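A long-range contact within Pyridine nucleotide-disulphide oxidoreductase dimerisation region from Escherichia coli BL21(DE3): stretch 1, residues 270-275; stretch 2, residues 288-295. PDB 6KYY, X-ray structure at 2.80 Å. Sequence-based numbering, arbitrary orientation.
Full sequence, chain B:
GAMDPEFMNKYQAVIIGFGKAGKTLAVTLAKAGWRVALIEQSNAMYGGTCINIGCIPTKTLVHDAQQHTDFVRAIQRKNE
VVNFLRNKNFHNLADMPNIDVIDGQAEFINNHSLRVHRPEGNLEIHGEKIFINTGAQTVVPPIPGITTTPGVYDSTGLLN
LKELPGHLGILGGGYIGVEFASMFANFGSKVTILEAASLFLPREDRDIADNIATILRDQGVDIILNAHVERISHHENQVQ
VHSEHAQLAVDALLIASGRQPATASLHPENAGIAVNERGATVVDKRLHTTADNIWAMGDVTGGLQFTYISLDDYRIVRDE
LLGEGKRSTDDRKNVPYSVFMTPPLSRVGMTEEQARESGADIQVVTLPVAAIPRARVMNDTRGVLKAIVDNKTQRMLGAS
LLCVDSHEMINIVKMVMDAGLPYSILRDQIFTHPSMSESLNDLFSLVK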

# COMPACT_ATOMS: atom_id res chain seq x y z
N ASN B 270 -29.19 -10.25 33.90
CA ASN B 270 -28.96 -11.01 35.12
C ASN B 270 -27.70 -10.60 35.86
O ASN B 270 -27.53 -10.98 37.02
N ALA B 271 -26.81 -9.84 35.22
CA ALA B 271 -25.56 -9.42 35.84
C ALA B 271 -25.53 -7.93 36.16
O ALA B 271 -24.48 -7.42 36.58
N GLY B 272 -26.64 -7.23 35.99
CA GLY B 272 -26.66 -5.80 36.19
C GLY B 272 -26.05 -5.00 35.07
O GLY B 272 -25.65 -3.85 35.28
N ILE B 273 -25.96 -5.57 33.87
CA ILE B 273 -25.32 -4.94 32.72
C ILE B 273 -26.39 -4.25 31.90
O ILE B 273 -27.33 -4.90 31.41
N ALA B 274 -26.26 -2.94 31.73
CA ALA B 274 -27.26 -2.16 31.00
C ALA B 274 -27.10 -2.32 29.50
O ALA B 274 -26.01 -2.60 28.99
N VAL B 275 -28.21 -2.14 28.78
CA VAL B 275 -28.23 -2.22 27.33
C VAL B 275 -29.13 -1.11 26.80
O VAL B 275 -30.08 -0.68 27.47
N HIS B 288 -15.90 0.05 30.68
CA HIS B 288 -16.46 -0.48 31.91
C HIS B 288 -17.98 -0.53 31.78
O HIS B 288 -18.62 0.50 31.57
N THR B 289 -18.54 -1.73 31.91
CA THR B 289 -19.99 -1.86 31.93
C THR B 289 -20.53 -1.42 33.30
O THR B 289 -19.78 -1.15 34.23
N THR B 290 -21.86 -1.36 33.40
CA THR B 290 -22.48 -0.90 34.64
C THR B 290 -22.23 -1.83 35.81
O THR B 290 -22.40 -1.42 36.96
N ALA B 291 -21.83 -3.07 35.55
CA ALA B 291 -21.48 -4.03 36.60
C ALA B 291 -19.98 -4.02 36.83
O ALA B 291 -19.20 -3.95 35.88
N ASP B 292 -19.57 -4.08 38.10
CA ASP B 292 -18.16 -4.03 38.42
C ASP B 292 -17.47 -5.34 38.05
O ASP B 292 -18.06 -6.42 38.13
N ASN B 293 -16.21 -5.22 37.64
CA ASN B 293 -15.37 -6.34 37.19
C ASN B 293 -15.90 -7.00 35.92
O ASN B 293 -15.53 -8.14 35.62
N ILE B 294 -16.74 -6.30 35.16
CA ILE B 294 -17.22 -6.78 33.87
C ILE B 294 -16.87 -5.73 32.82
O ILE B 294 -17.25 -4.56 32.96
N TRP B 295 -16.15 -6.15 31.79
CA TRP B 295 -15.77 -5.29 30.68
C TRP B 295 -16.52 -5.70 29.42
O TRP B 295 -17.03 -6.82 29.31

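What ties the two stretches together most firmly? The side chain of Thr290, which points toward stretch 1 with chi1 in the p rotamer, serves two backbone groups at once. Thr290 OG1 donates a hydrogen bond to Gly272 O at 2.7 Å and accepts one from Ala274 N at 2.9 Å. One hydroxyl thus satisfies a carbonyl and an amide on both sides of Ile273 in sequence, and Thr290 OG1 lies 3.3 Å from Ile273 CA.

Where does Ile273 send its own side chain? Its CA-to-CB bond runs sideways, and its rotamer is m, t. Ile273 CG2 comes within 3.2 Å of Thr289 OG1, a hydroxyl hydrogen-bonded elsewhere in the structure. Ile273 CG1 packs 4.0 Å from Ala291 CB, and Ile273 CD1 reaches Ile294 CG2 at 3.6 Å, so this one buried side chain touches three residues.

How does stretch 2 present these partners? A type II beta turn runs from Ala291 to Ile294, and both residues have CA-to-CB bonds pointing toward stretch 1; Ile294 is m, m. Thr289 also points toward stretch 1, with chi1 in t. Ala291 CB also sits close to Ala271 O, at 3.2 Å.

What stays outside the contact? Val275 points away, and Asn293, exposed within the turn, is out of reach.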

# COMPACT_ATOMS: atom_id res chain seq x y z
CB ASN B 270 -28.90 -12.51 34.80
CG ASN B 270 -30.17 -13.03 34.16
OD1 ASN B 270 -31.27 -12.56 34.46
ND2 ASN B 270 -30.03 -14.00 33.27
CB ALA B 271 -24.38 -9.78 34.92
CB ILE B 273 -24.54 -5.96 31.88
CG1 ILE B 273 -23.36 -6.52 32.68
CG2 ILE B 273 -24.08 -5.34 30.57
CD1 ILE B 273 -22.83 -7.84 32.15
CB ALA B 274 -27.16 -0.68 31.38
CB VAL B 275 -28.73 -3.60 26.83
CG1 VAL B 275 -27.64 -4.65 26.98
CG2 VAL B 275 -29.99 -4.01 27.57
CB HIS B 288 -16.07 0.39 33.11
CG HIS B 288 -14.73 0.05 33.69
ND1 HIS B 288 -14.50 -1.13 34.37
CD2 HIS B 288 -13.57 0.74 33.72
CE1 HIS B 288 -13.24 -1.16 34.77
NE2 HIS B 288 -12.65 -0.04 34.39
CB THR B 289 -20.41 -3.29 31.60
OG1 THR B 289 -21.72 -3.29 31.03
CG2 THR B 289 -20.41 -4.15 32.84
CB THR B 290 -23.99 -0.71 34.44
OG1 THR B 290 -24.53 -1.88 33.81
CG2 THR B 290 -24.26 0.50 33.56
CB ALA B 291 -21.95 -5.44 36.23
CB ASP B 292 -17.95 -3.73 39.91
CG ASP B 292 -19.00 -4.36 40.79
OD1 ASP B 292 -19.85 -5.11 40.27
OD2 ASP B 292 -18.98 -4.10 42.01
CB ASN B 293 -15.19 -7.38 38.30
CG ASN B 293 -14.42 -6.84 39.49
OD1 ASN B 293 -13.23 -6.55 39.39
ND2 ASN B 293 -15.11 -6.71 40.62
CB ILE B 294 -18.73 -7.06 33.88
CG1 ILE B 294 -19.06 -8.28 34.75
CG2 ILE B 294 -19.25 -7.24 32.45
CD1 ILE B 294 -18.72 -9.60 34.12
CB TRP B 295 -14.26 -5.35 30.42
CG TRP B 295 -13.41 -4.62 31.42
CD1 TRP B 295 -12.81 -3.41 31.25
CD2 TRP B 295 -13.06 -5.07 32.73
NE1 TRP B 295 -12.10 -3.07 32.38
CE2 TRP B 295 -12.24 -4.07 33.30
CE3 TRP B 295 -13.35 -6.21 33.48
CZ2 TRP B 295 -11.72 -4.18 34.59
CZ3 TRP B 295 -12.83 -6.32 34.76
CH2 TRP B 295 -12.02 -5.31 35.30